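Local coordinates for protein bifunctional endo-1,4-beta-xylanase A (Neocallimastix patriciarum, PDB 2C1F) that probably hydrolyses internal beta-1,4-xylosidic linkages of xylan in plant cell walls, as a family 11 endo-xylanase domain of a bifunctional enzyme, at residues 22-27 and 52-57; 29-34 and 45-50; 67-72 and 188-193. All coordinates share one frame; numbering follows the deposited sequence.

Contact 1 of 3, residues 22-27 and 52-57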
ATOM      1  N   GLU A  22      -1.588  -8.716  -6.604  1.00 18.95           N
ATOM      2  CA  GLU A  22      -2.953  -8.834  -6.151  1.00 19.22           C
ATOM      3  C   GLU A  22      -3.793  -7.723  -6.766  1.00 18.66           C
ATOM      4  O   GLU A  22      -3.362  -6.570  -6.838  1.00 18.69           O
ATOM      5  CB  GLU A  22      -3.059  -8.756  -4.618  1.00 19.42           C
ATOM      6  CG  GLU A  22      -4.535  -8.690  -4.172  1.00 21.01           C
ATOM      7  CD  GLU A  22      -4.779  -9.138  -2.751  1.00 23.02           C
ATOM      8  OE1 GLU A  22      -4.150  -8.579  -1.822  1.00 28.68           O
ATOM      9  OE2 GLU A  22      -5.629 -10.035  -2.568  1.00 28.34           O
ATOM     10  N   ILE A  23      -4.983  -8.091  -7.216  1.00 17.99           N
ATOM     11  CA  ILE A  23      -5.983  -7.134  -7.656  1.00 17.97           C
ATOM     12  C   ILE A  23      -7.311  -7.536  -7.022  1.00 17.42           C
ATOM     13  O   ILE A  23      -7.636  -8.712  -6.944  1.00 16.52           O
ATOM     14  CB  ILE A  23      -6.074  -7.039  -9.205  1.00 17.86           C
ATOM     15  CG1 ILE A  23      -7.189  -6.080  -9.617  1.00 17.71           C
ATOM     16  CG2 ILE A  23      -6.275  -8.416  -9.860  1.00 18.33           C
ATOM     17  CD1 ILE A  23      -7.033  -5.550 -11.010  1.00 18.06           C
ATOM     18  N   TRP A  24      -8.058  -6.557  -6.533  1.00 17.50           N
ATOM     19  CA  TRP A  24      -9.315  -6.835  -5.853  1.00 17.81           C
ATOM     20  C   TRP A  24     -10.309  -5.725  -6.122  1.00 17.63           C
ATOM     21  O   TRP A  24      -9.927  -4.544  -6.170  1.00 17.12           O
ATOM     22  CB  TRP A  24      -9.069  -6.998  -4.351  1.00 18.09           C
ATOM     23  CG  TRP A  24     -10.303  -7.115  -3.474  1.00 18.13           C
ATOM     24  CD1 TRP A  24     -10.932  -8.261  -3.094  1.00 19.08           C
ATOM     25  CD2 TRP A  24     -11.020  -6.039  -2.850  1.00 18.49           C
ATOM     26  NE1 TRP A  24     -12.002  -7.971  -2.278  1.00 19.24           N
ATOM     27  CE2 TRP A  24     -12.080  -6.613  -2.115  1.00 19.78           C
ATOM     28  CE3 TRP A  24     -10.885  -4.648  -2.863  1.00 18.47           C
ATOM     29  CZ2 TRP A  24     -12.990  -5.842  -1.385  1.00 19.00           C
ATOM     30  CZ3 TRP A  24     -11.781  -3.884  -2.140  1.00 18.97           C
ATOM     31  CH2 TRP A  24     -12.821  -4.479  -1.410  1.00 18.99           C
ATOM     32  N   LEU A  25     -11.574  -6.129  -6.294  1.00 17.96           N
ATOM     33  CA  LEU A  25     -12.727  -5.230  -6.424  1.00 18.54           C
ATOM     34  C   LEU A  25     -13.813  -5.728  -5.487  1.00 19.04           C
ATOM     35  O   LEU A  25     -14.040  -6.925  -5.387  1.00 18.69           O
ATOM     36  CB  LEU A  25     -13.261  -5.232  -7.864  1.00 18.60           C
ATOM     37  CG  LEU A  25     -14.358  -4.227  -8.273  1.00 18.36           C
ATOM     38  CD1 LEU A  25     -13.799  -2.820  -8.517  1.00 17.79           C
ATOM     39  CD2 LEU A  25     -15.078  -4.694  -9.522  1.00 18.78           C
ATOM     40  N   ASP A  26     -14.493  -4.822  -4.795  1.00 19.85           N
ATOM     41  CA  ASP A  26     -15.598  -5.224  -3.937  1.00 20.23           C
ATOM     42  C   ASP A  26     -16.779  -5.660  -4.804  1.00 20.77           C
ATOM     43  O   ASP A  26     -16.724  -5.543  -6.032  1.00 21.17           O
ATOM     44  CB  ASP A  26     -15.995  -4.080  -3.003  1.00 20.56           C
ATOM     45  CG  ASP A  26     -16.675  -4.563  -1.731  1.00 21.09           C
ATOM     46  OD1 ASP A  26     -17.068  -5.749  -1.640  1.00 21.69           O
ATOM     47  OD2 ASP A  26     -16.837  -3.740  -0.810  1.00 25.52           O
ATOM     48  N   ASN A  27     -17.840  -6.167  -4.169  1.00 21.03           N
ATOM     49  CA  ASN A  27     -19.044  -6.632  -4.877  1.00 21.39           C
ATOM     50  C   ASN A  27     -20.079  -5.525  -5.119  1.00 21.52           C
ATOM     51  O   ASN A  27     -21.235  -5.804  -5.467  1.00 21.89           O
ATOM     52  CB  ASN A  27     -19.689  -7.827  -4.142  1.00 21.36           C
ATOM     53  CG  ASN A  27     -20.194  -7.468  -2.739  1.00 22.83           C
ATOM     54  OD1 ASN A  27     -20.220  -6.299  -2.344  1.00 25.17           O
ATOM     55  ND2 ASN A  27     -20.592  -8.483  -1.983  1.00 22.11           N
ATOM     56  N   ARG A  52     -19.845   3.275  -3.134  1.00 19.85           N
ATOM     57  CA  ARG A  52     -19.051   2.285  -2.419  1.00 20.17           C
ATOM     58  C   ARG A  52     -18.136   1.436  -3.317  1.00 19.45           C
ATOM     59  O   ARG A  52     -17.708   0.346  -2.920  1.00 19.16           O
ATOM     60  CB  ARG A  52     -19.939   1.394  -1.549  1.00 20.24           C
ATOM     61  CG  ARG A  52     -20.799   2.162  -0.536  1.00 22.12           C
ATOM     62  CD  ARG A  52     -21.669   1.221   0.306  1.00 23.90           C
ATOM     63  NE  ARG A  52     -20.909   0.024   0.708  1.00 27.67           N
ATOM     64  CZ  ARG A  52     -21.290  -1.247   0.536  1.00 28.16           C
ATOM     65  NH1 ARG A  52     -22.470  -1.552  -0.009  1.00 28.06           N
ATOM     66  NH2 ARG A  52     -20.478  -2.234   0.942  1.00 28.22           N
ATOM     67  N   GLY A  53     -17.834   1.953  -4.511  1.00 18.75           N
ATOM     68  CA  GLY A  53     -16.850   1.357  -5.399  1.00 18.04           C
ATOM     69  C   GLY A  53     -15.495   1.363  -4.722  1.00 17.23           C
ATOM     70  O   GLY A  53     -15.113   2.340  -4.077  1.00 16.55           O
ATOM     71  N   ASN A  54     -14.772   0.259  -4.863  1.00 17.05           N
ATOM     72  CA  ASN A  54     -13.625  -0.019  -4.021  1.00 16.95           C
ATOM     73  C   ASN A  54     -12.691  -0.986  -4.738  1.00 16.72           C
ATOM     74  O   ASN A  54     -13.043  -2.136  -4.998  1.00 16.60           O
ATOM     75  CB  ASN A  54     -14.106  -0.601  -2.680  1.00 17.13           C
ATOM     76  CG  ASN A  54     -13.043  -0.557  -1.587  1.00 17.34           C
ATOM     77  OD1 ASN A  54     -11.951  -0.038  -1.769  1.00 18.57           O
ATOM     78  ND2 ASN A  54     -13.377  -1.111  -0.440  1.00 20.15           N
ATOM     79  N   PHE A  55     -11.500  -0.500  -5.051  1.00 16.53           N
ATOM     80  CA  PHE A  55     -10.563  -1.203  -5.907  1.00 16.55           C
ATOM     81  C   PHE A  55      -9.162  -1.110  -5.329  1.00 16.43           C
ATOM     82  O   PHE A  55      -8.792  -0.070  -4.737  1.00 16.28           O
ATOM     83  CB  PHE A  55     -10.566  -0.564  -7.301  1.00 16.52           C
ATOM     84  CG  PHE A  55      -9.513  -1.103  -8.220  1.00 16.70           C
ATOM     85  CD1 PHE A  55      -9.767  -2.218  -9.004  1.00 18.38           C
ATOM     86  CD2 PHE A  55      -8.265  -0.500  -8.300  1.00 17.56           C
ATOM     87  CE1 PHE A  55      -8.790  -2.720  -9.863  1.00 17.37           C
ATOM     88  CE2 PHE A  55      -7.269  -0.996  -9.162  1.00 16.57           C
ATOM     89  CZ  PHE A  55      -7.531  -2.109  -9.929  1.00 16.75           C
ATOM     90  N   LEU A  56      -8.378  -2.172  -5.533  1.00 16.40           N
ATOM     91  CA  LEU A  56      -6.948  -2.139  -5.242  1.00 17.04           C
ATOM     92  C   LEU A  56      -6.140  -3.043  -6.182  1.00 16.80           C
ATOM     93  O   LEU A  56      -6.626  -4.059  -6.667  1.00 15.86           O
ATOM     94  CB  LEU A  56      -6.688  -2.496  -3.771  1.00 17.28           C
ATOM     95  CG  LEU A  56      -6.912  -3.956  -3.377  1.00 17.50           C
ATOM     96  CD1 LEU A  56      -5.643  -4.822  -3.510  1.00 17.88           C
ATOM     97  CD2 LEU A  56      -7.451  -4.018  -1.948  1.00 18.43           C
ATOM     98  N   ALA A  57      -4.914  -2.615  -6.459  1.00 16.99           N
ATOM     99  CA  ALA A  57      -3.943  -3.382  -7.242  1.00 17.50           C
ATOM    100  C   ALA A  57      -2.572  -3.151  -6.609  1.00 17.77           C
ATOM    101  O   ALA A  57      -2.208  -2.010  -6.327  1.00 18.10           O
ATOM    102  CB  ALA A  57      -3.931  -2.927  -8.694  1.00 17.32           C
TER
HETATM  103  O   HOH W   1     -17.097  -1.024  -0.737  1.00 14.48           O
HETATM  104  O   HOH W   2     -16.399  -2.096  -6.032  1.00 14.49           O
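Trp24 and Leu56 face each other as a hydrogen-bonded pair where strand 22-25 runs antiparallel to strand 54-57, neighbours in the larger sheet of the family 11 beta-jelly roll. Two backbone bonds tie this pair: Trp24 N gives to Leu56 O, and Leu56 N gives back to Trp24 O at 2.9 Å. One more, from Asp26 N to Asn54 O, ends the ladder, and CA-H...O contacts such as that of Ile23 CA with Leu56 O run alongside.

Apolar contacts divide between the two faces of the sheet. On the Trp24 face, Leu56 CD2 comes in obliquely to 3.6 Å from Trp24 CE3. Leu56 has chi1 at 71°, which lodges CG between its own N and carbonyl carbon and lays it against Trp24 CB. This face probably belongs to the xylan cleft, as for the tryptophan of the corresponding strand in related xylanases. On the buried face, Ile23 CD1 presses on Phe55 at 3.5 Å from CE1, while Leu25 CD1 meets the edge of the same ring. Val5 of strand 2-5 touches all three residues.

Polar groups gather toward the loop end. The Asn54 amide stands at the rim of the Trp24 indole, its plane turned 89° from the ring and ND2 3.5 Å from CH2. Asp26 OD1 takes the N-H of Asn27 from above the carboxylate plane. The charge of Arg52 is near but not paired: its NH2 is 4.3 Å from Asp26 OD2, which lies well out of the guanidinium plane. Water joins the two loops instead, with one molecule donating to Asp26 OD2 at 2.7 Å and to Arg52 O at 2.6 Å.

Contact 2 of 3, residues 29-34 and 45-50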
ATOM      1  N   GLY A  29     -19.826  -3.110  -7.425  1.00 20.63           N
ATOM      2  CA  GLY A  29     -19.855  -2.682  -8.819  1.00 20.42           C
ATOM      3  C   GLY A  29     -18.501  -2.239  -9.342  1.00 20.33           C
ATOM      4  O   GLY A  29     -17.489  -2.265  -8.630  1.00 20.06           O
ATOM      5  N   GLY A  30     -18.492  -1.828 -10.602  1.00 19.99           N
ATOM      6  CA  GLY A  30     -17.288  -1.325 -11.242  1.00 20.09           C
ATOM      7  C   GLY A  30     -16.531  -2.445 -11.916  1.00 19.98           C
ATOM      8  O   GLY A  30     -16.980  -3.590 -11.931  1.00 19.97           O
ATOM      9  N   ASN A  31     -15.396  -2.095 -12.503  1.00 19.90           N
ATOM     10  CA  ASN A  31     -14.513  -3.063 -13.124  1.00 19.78           C
ATOM     11  C   ASN A  31     -13.064  -2.610 -13.002  1.00 19.80           C
ATOM     12  O   ASN A  31     -12.783  -1.488 -12.555  1.00 19.28           O
ATOM     13  CB  ASN A  31     -14.912  -3.304 -14.586  1.00 19.61           C
ATOM     14  CG  ASN A  31     -14.847  -2.049 -15.439  1.00 20.00           C
ATOM     15  OD1 ASN A  31     -13.772  -1.533 -15.727  1.00 21.34           O
ATOM     16  ND2 ASN A  31     -16.001  -1.576 -15.879  1.00 19.87           N
ATOM     17  N   GLY A  32     -12.140  -3.483 -13.383  1.00 19.70           N
ATOM     18  CA  GLY A  32     -10.722  -3.153 -13.289  1.00 19.79           C
ATOM     19  C   GLY A  32      -9.823  -4.239 -13.840  1.00 19.71           C
ATOM     20  O   GLY A  32     -10.280  -5.323 -14.178  1.00 19.70           O
ATOM     21  N   SER A  33      -8.538  -3.931 -13.939  1.00 19.55           N
ATOM     22  CA  SER A  33      -7.576  -4.864 -14.489  1.00 19.38           C
ATOM     23  C   SER A  33      -6.159  -4.526 -14.061  1.00 19.26           C
ATOM     24  O   SER A  33      -5.871  -3.399 -13.659  1.00 18.96           O
ATOM     25  CB  SER A  33      -7.662  -4.888 -16.013  1.00 19.27           C
ATOM     26  OG  SER A  33      -7.092  -3.717 -16.560  1.00 20.00           O
ATOM     27  N   MET A  34      -5.303  -5.543 -14.125  1.00 19.50           N
ATOM     28  CA  MET A  34      -3.874  -5.436 -13.907  1.00 19.76           C
ATOM     29  C   MET A  34      -3.181  -6.199 -15.025  1.00 19.17           C
ATOM     30  O   MET A  34      -3.499  -7.363 -15.276  1.00 18.93           O
ATOM     31  CB  MET A  34      -3.477  -6.034 -12.546  1.00 19.84           C
ATOM     32  CG  MET A  34      -1.979  -6.055 -12.283  1.00 20.53           C
ATOM     33  SD  MET A  34      -1.494  -6.814 -10.706  1.00 22.78           S
ATOM     34  CE  MET A  34      -1.406  -5.397  -9.637  1.00 22.83           C
ATOM     35  N   GLU A  45      -5.690  -0.564 -14.016  1.00 20.20           N
ATOM     36  CA  GLU A  45      -6.764   0.347 -14.384  1.00 20.44           C
ATOM     37  C   GLU A  45      -8.008   0.003 -13.597  1.00 19.26           C
ATOM     38  O   GLU A  45      -8.293  -1.166 -13.363  1.00 18.01           O
ATOM     39  CB  GLU A  45      -7.082   0.242 -15.868  1.00 20.49           C
ATOM     40  CG  GLU A  45      -5.990   0.747 -16.774  1.00 23.49           C
ATOM     41  CD  GLU A  45      -6.134   0.213 -18.185  1.00 24.85           C
ATOM     42  OE1 GLU A  45      -7.278  -0.151 -18.573  1.00 30.73           O
ATOM     43  OE2 GLU A  45      -5.108   0.138 -18.902  1.00 32.39           O
ATOM     44  N   TRP A  46      -8.752   1.031 -13.199  1.00 18.75           N
ATOM     45  CA  TRP A  46     -10.011   0.825 -12.510  1.00 18.61           C
ATOM     46  C   TRP A  46     -11.077   1.827 -12.947  1.00 18.22           C
ATOM     47  O   TRP A  46     -10.781   2.990 -13.227  1.00 17.29           O
ATOM     48  CB  TRP A  46      -9.805   0.829 -10.994  1.00 17.88           C
ATOM     49  CG  TRP A  46      -9.407   2.144 -10.387  1.00 18.17           C
ATOM     50  CD1 TRP A  46     -10.228   3.030  -9.732  1.00 17.69           C
ATOM     51  CD2 TRP A  46      -8.093   2.712 -10.346  1.00 17.52           C
ATOM     52  NE1 TRP A  46      -9.505   4.117  -9.303  1.00 17.37           N
ATOM     53  CE2 TRP A  46      -8.194   3.953  -9.669  1.00 16.75           C
ATOM     54  CE3 TRP A  46      -6.843   2.302 -10.822  1.00 17.16           C
ATOM     55  CZ2 TRP A  46      -7.098   4.781  -9.462  1.00 17.53           C
ATOM     56  CZ3 TRP A  46      -5.755   3.119 -10.607  1.00 18.21           C
ATOM     57  CH2 TRP A  46      -5.888   4.355  -9.933  1.00 17.62           C
ATOM     58  N   ASN A  47     -12.305   1.326 -13.039  1.00 18.58           N
ATOM     59  CA  ASN A  47     -13.499   2.139 -13.246  1.00 18.88           C
ATOM     60  C   ASN A  47     -14.503   1.781 -12.156  1.00 18.60           C
ATOM     61  O   ASN A  47     -15.293   0.854 -12.313  1.00 17.80           O
ATOM     62  CB  ASN A  47     -14.090   1.902 -14.641  1.00 19.25           C
ATOM     63  CG  ASN A  47     -13.050   2.052 -15.740  1.00 20.55           C
ATOM     64  OD1 ASN A  47     -12.552   3.153 -16.009  1.00 21.00           O
ATOM     65  ND2 ASN A  47     -12.688   0.929 -16.358  1.00 23.36           N
ATOM     66  N   ALA A  48     -14.422   2.494 -11.033  1.00 18.46           N
ATOM     67  CA  ALA A  48     -15.263   2.202  -9.868  1.00 18.79           C
ATOM     68  C   ALA A  48     -15.873   3.476  -9.286  1.00 18.62           C
ATOM     69  O   ALA A  48     -16.083   3.567  -8.073  1.00 18.02           O
ATOM     70  CB  ALA A  48     -14.462   1.456  -8.796  1.00 18.75           C
ATOM     71  N   ALA A  49     -16.168   4.447 -10.156  1.00 18.80           N
ATOM     72  CA  ALA A  49     -16.821   5.699  -9.747  1.00 19.04           C
ATOM     73  C   ALA A  49     -18.314   5.452  -9.547  1.00 19.06           C
ATOM     74  O   ALA A  49     -19.164   6.046 -10.211  1.00 19.57           O
ATOM     75  CB  ALA A  49     -16.576   6.797 -10.767  1.00 18.83           C
ATOM     76  N   VAL A  50     -18.604   4.543  -8.625  1.00 19.16           N
ATOM     77  CA  VAL A  50     -19.957   4.170  -8.254  1.00 19.41           C
ATOM     78  C   VAL A  50     -20.025   4.210  -6.732  1.00 19.53           C
ATOM     79  O   VAL A  50     -18.990   4.242  -6.061  1.00 18.67           O
ATOM     80  CB  VAL A  50     -20.334   2.753  -8.770  1.00 19.60           C
ATOM     81  CG1 VAL A  50     -20.295   2.707 -10.299  1.00 20.15           C
ATOM     82  CG2 VAL A  50     -19.428   1.675  -8.184  1.00 19.94           C
TER
HETATM   83  O   HOH W   3      -9.478  -2.305 -17.341  1.00 33.40           O
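Asn31 and Asn47 are joined side chain to side chain as well as through the backbone. Asn47 ND2 gives an almost straight bond (176°) to Asn31 OD1 at 2.8 Å. The acceptor lies in the amide plane of Asn47, yet the two amides are turned 65° against each other, so they cross rather than lie flat together. Asn31 reaches this partner because its CG sits between its backbone N and carbonyl carbon (chi1 60°), which swings the amide over the neighbouring strand.

Beneath them, Asn31 N donates to Asn47 O at 3.0 Å and Asn47 N returns a bond to Asn31 O. Ser33 and Glu45 repeat the reciprocal pairing, with Ser33 N 2.8 Å from Glu45 O. A water 2.9 Å from Ser33 OG makes a further, weak bond to Glu45 OE1.

These strands, 31-36 and 42-47, form a beta hairpin in the smaller sheet of the jelly roll. Between its two hydrogen-bonded pairs, Gly32 and Trp46 form a non-hydrogen-bonded pair and bring their CA atoms to 4.1 Å. The glycines let the backbones come very near: Gly30 CA is 3.1 Å from Asn47 O. Further along, Val50 CG2 rests 4.2 Å from Gly29 C, past the inverse gamma turn centred on Ala49.

Trp46 sends its indole to the other face of the hairpin, away from the asparagines. There it stacks on Phe55 of the facing sheet, and its NE1 makes a weak hydrogen bond to Ser205 OG of strand 205-218, the neighbour of 42-47 in the sheet. Met34 is buried between the sheets too, packed on Tyr21, Ile23 and Ala57.

Contact 3 of 3, residues 67-72 and 188-193. With CD (cadmium ion), chain C.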
ATOM      1  N   LYS A  67      10.812 -11.691  11.048  1.00 21.43           N
ATOM      2  CA  LYS A  67      11.470 -10.863  12.045  1.00 21.11           C
ATOM      3  C   LYS A  67      10.970  -9.436  12.096  1.00 20.33           C
ATOM      4  O   LYS A  67      10.426  -8.909  11.122  1.00 20.46           O
ATOM      5  CB  LYS A  67      12.995 -10.904  11.859  1.00 21.55           C
ATOM      6  CG  LYS A  67      13.546 -10.255  10.609  1.00 21.60           C
ATOM      7  CD  LYS A  67      15.045 -10.536  10.497  1.00 21.59           C
ATOM      8  CE  LYS A  67      15.766  -9.496   9.655  1.00 22.02           C
ATOM      9  NZ  LYS A  67      17.268  -9.641   9.680  1.00 23.27           N
ATOM     10  N   LYS A  68      11.159  -8.824  13.259  1.00 19.38           N
ATOM     11  CA  LYS A  68      10.743  -7.452  13.505  1.00 19.10           C
ATOM     12  C   LYS A  68      11.109  -6.601  12.305  1.00 18.52           C
ATOM     13  O   LYS A  68      12.224  -6.688  11.812  1.00 18.08           O
ATOM     14  CB  LYS A  68      11.433  -6.929  14.767  1.00 19.15           C
ATOM     15  CG  LYS A  68      10.859  -5.677  15.380  1.00 18.80           C
ATOM     16  CD  LYS A  68      11.398  -5.540  16.787  1.00 19.01           C
ATOM     17  CE  LYS A  68      11.064  -4.222  17.433  1.00 20.01           C
ATOM     18  NZ  LYS A  68      11.771  -4.119  18.750  1.00 21.01           N
ATOM     19  N   ALA A  69      10.159  -5.799  11.824  1.00 18.17           N
ATOM     20  CA  ALA A  69      10.361  -4.989  10.625  1.00 17.86           C
ATOM     21  C   ALA A  69      11.599  -4.078  10.688  1.00 17.65           C
ATOM     22  O   ALA A  69      12.230  -3.805   9.666  1.00 17.19           O
ATOM     23  CB  ALA A  69       9.107  -4.165  10.339  1.00 18.23           C
ATOM     24  N   THR A  70      11.945  -3.625  11.892  1.00 17.74           N
ATOM     25  CA  THR A  70      13.125  -2.771  12.113  1.00 17.28           C
ATOM     26  C   THR A  70      14.461  -3.518  12.269  1.00 17.12           C
ATOM     27  O   THR A  70      15.516  -2.876  12.320  1.00 16.47           O
ATOM     28  CB  THR A  70      12.915  -1.855  13.337  1.00 17.41           C
ATOM     29  OG1 THR A  70      12.495  -2.638  14.471  1.00 16.49           O
ATOM     30  CG2 THR A  70      11.861  -0.795  13.016  1.00 17.33           C
ATOM     31  N   ASP A  71      14.430  -4.854  12.326  1.00 16.68           N
ATOM     32  CA  ASP A  71      15.656  -5.647  12.284  1.00 16.96           C
ATOM     33  C   ASP A  71      16.346  -5.673  10.921  1.00 17.07           C
ATOM     34  O   ASP A  71      17.503  -6.042  10.836  1.00 17.07           O
ATOM     35  CB  ASP A  71      15.399  -7.099  12.705  1.00 16.84           C
ATOM     36  CG  ASP A  71      15.077  -7.230  14.163  1.00 16.21           C
ATOM     37  OD1 ASP A  71      15.134  -6.214  14.885  1.00 15.66           O
ATOM     38  OD2 ASP A  71      14.756  -8.352  14.595  1.00 16.57           O
ATOM     39  N   TYR A  72      15.636  -5.329   9.859  1.00 17.32           N
ATOM     40  CA  TYR A  72      16.262  -5.257   8.533  1.00 17.47           C
ATOM     41  C   TYR A  72      17.089  -3.988   8.481  1.00 17.74           C
ATOM     42  O   TYR A  72      16.567  -2.894   8.732  1.00 18.51           O
ATOM     43  CB  TYR A  72      15.203  -5.274   7.432  1.00 17.51           C
ATOM     44  CG  TYR A  72      14.435  -6.576   7.377  1.00 17.57           C
ATOM     45  CD1 TYR A  72      14.855  -7.618   6.561  1.00 18.24           C
ATOM     46  CD2 TYR A  72      13.301  -6.776   8.157  1.00 17.89           C
ATOM     47  CE1 TYR A  72      14.157  -8.829   6.511  1.00 18.27           C
ATOM     48  CE2 TYR A  72      12.596  -7.977   8.112  1.00 17.78           C
ATOM     49  CZ  TYR A  72      13.023  -8.997   7.281  1.00 18.14           C
ATOM     50  OH  TYR A  72      12.327 -10.198   7.226  1.00 18.56           O
ATOM     51  N   TRP A 188       5.649   3.351  18.933  1.00 16.17           N
ATOM     52  CA  TRP A 188       4.639   2.446  18.375  1.00 16.08           C
ATOM     53  C   TRP A 188       5.191   1.031  18.248  1.00 16.04           C
ATOM     54  O   TRP A 188       6.335   0.848  17.841  1.00 16.71           O
ATOM     55  CB  TRP A 188       4.136   2.932  17.015  1.00 15.74           C
ATOM     56  CG  TRP A 188       3.684   4.354  16.997  1.00 15.53           C
ATOM     57  CD1 TRP A 188       3.368   5.131  18.071  1.00 15.60           C
ATOM     58  CD2 TRP A 188       3.457   5.165  15.835  1.00 15.23           C
ATOM     59  NE1 TRP A 188       2.982   6.385  17.652  1.00 15.93           N
ATOM     60  CE2 TRP A 188       3.038   6.433  16.285  1.00 15.52           C
ATOM     61  CE3 TRP A 188       3.582   4.946  14.463  1.00 15.30           C
ATOM     62  CZ2 TRP A 188       2.744   7.480  15.407  1.00 16.14           C
ATOM     63  CZ3 TRP A 188       3.290   5.983  13.591  1.00 15.87           C
ATOM     64  CH2 TRP A 188       2.881   7.233  14.063  1.00 15.17           C
ATOM     65  N   GLY A 189       4.380   0.041  18.607  1.00 15.88           N
ATOM     66  CA  GLY A 189       4.756  -1.362  18.510  1.00 15.74           C
ATOM     67  C   GLY A 189       4.981  -1.805  17.072  1.00 15.77           C
ATOM     68  O   GLY A 189       4.206  -1.456  16.163  1.00 15.28           O
ATOM     69  N   ILE A 190       6.059  -2.565  16.881  1.00 15.92           N
ATOM     70  CA  ILE A 190       6.504  -3.037  15.569  1.00 16.03           C
ATOM     71  C   ILE A 190       6.606  -4.557  15.603  1.00 15.84           C
ATOM     72  O   ILE A 190       7.425  -5.110  16.326  1.00 15.97           O
ATOM     73  CB  ILE A 190       7.920  -2.489  15.196  1.00 16.37           C
ATOM     74  CG1 ILE A 190       8.035  -0.976  15.449  1.00 16.87           C
ATOM     75  CG2 ILE A 190       8.269  -2.843  13.739  1.00 16.18           C
ATOM     76  CD1 ILE A 190       7.403  -0.109  14.402  1.00 17.75           C
ATOM     77  N   GLY A 191       5.762  -5.220  14.824  1.00 15.91           N
ATOM     78  CA  GLY A 191       5.775  -6.670  14.711  1.00 15.58           C
ATOM     79  C   GLY A 191       6.627  -7.139  13.548  1.00 15.56           C
ATOM     80  O   GLY A 191       7.510  -6.419  13.071  1.00 14.66           O
ATOM     81  N   ASN A 192       6.353  -8.358  13.096  1.00 15.61           N
ATOM     82  CA  ASN A 192       7.162  -9.012  12.074  1.00 15.92           C
ATOM     83  C   ASN A 192       6.750  -8.569  10.672  1.00 16.03           C
ATOM     84  O   ASN A 192       5.569  -8.479  10.363  1.00 15.18           O
ATOM     85  CB  ASN A 192       7.048 -10.534  12.220  1.00 16.03           C
ATOM     86  CG  ASN A 192       7.711 -11.065  13.494  1.00 16.67           C
ATOM     87  OD1 ASN A 192       8.587 -10.425  14.084  1.00 17.10           O
ATOM     88  ND2 ASN A 192       7.314 -12.258  13.902  1.00 17.56           N
ATOM     89  N   LEU A 193       7.726  -8.282   9.816  1.00 16.56           N
ATOM     90  CA  LEU A 193       7.424  -7.757   8.481  1.00 16.81           C
ATOM     91  C   LEU A 193       6.791  -8.819   7.569  1.00 17.23           C
ATOM     92  O   LEU A 193       7.414  -9.838   7.249  1.00 17.13           O
ATOM     93  CB  LEU A 193       8.676  -7.177   7.830  1.00 16.98           C
ATOM     94  CG  LEU A 193       8.502  -6.409   6.514  1.00 16.59           C
ATOM     95  CD1 LEU A 193       7.487  -5.253   6.614  1.00 16.18           C
ATOM     96  CD2 LEU A 193       9.865  -5.888   6.093  1.00 16.72           C
TER
HETATM   97 CD    CD C1221      15.294  -7.523  17.070  0.50 19.23          CD
HETATM   98  O   HOH W   4       9.842 -10.637   8.350  1.00 13.21           O
HETATM   99  O   HOH W   5      14.914  -5.776  18.612  1.00  9.85           O
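Ala69 is wedged between two aliphatic side chains of segment 188-193. Its CB lies 3.7 Å from Ile190 CG2 and 3.9 Å from Leu193 CB. The CG2 branch of Ile190 makes the touch, and the Thr70 methyl reaches the same branch, the two side chains crossing at about a right angle. Leu193 divides its contacts: CB covers Ala69, while CD2 meets the Tyr72 ring obliquely, 4.0 Å from CE2. Over one face of this phenol, Lys67 lays its CE 3.5 Å above the centre of the ring. Lys68 heads off nearly perpendicular to Lys67, its extended chain passing Ile190 O with CG nearest.

The backbones hold this packing in place. Ala69 N donates to Gly191 O at 3.0 Å, and Leu193 N gives to Lys67 O from above the carbonyl plane. A water receives the Lys67 N-H, donates to Leu193 O and hydrogen-bonds Tyr72 OH. Asp71 does not touch segment 188-193; both its carboxylate oxygens bind a cadmium ion, OD2 at 2.7 Å.

Phe180 of helix 176-185 and Phe101 of strand 91-102 close over Ala69 and Leu193. The loop pinned here carries the chain from strand 54-62 of the larger sheet to strand 75-88 of the smaller, a crossing between the sheets beside the single helix of the family 11 jelly roll.

In the fold
Contacts 1 and 2 lie together, their centres 7 Å apart, and contact 2 is nested in the loop that contact 1 closes. They belong to different sheets yet share one hydrophobic filling. All three contacts are partly buried, each with four buried residues and an apolar inner side. In contact 1 the opposite face mixes an indole and a leucine with an asparagine and a glutamate, whereas in contact 2 it is polar throughout. Contact 3 is about 28 Å from contact 1 between centres, across the chain's centre. Its strand 192-202 neighbours 54-62, but only two backbone bonds between its two segments fasten the irregular loop, with lysines and a cadmium ion outside.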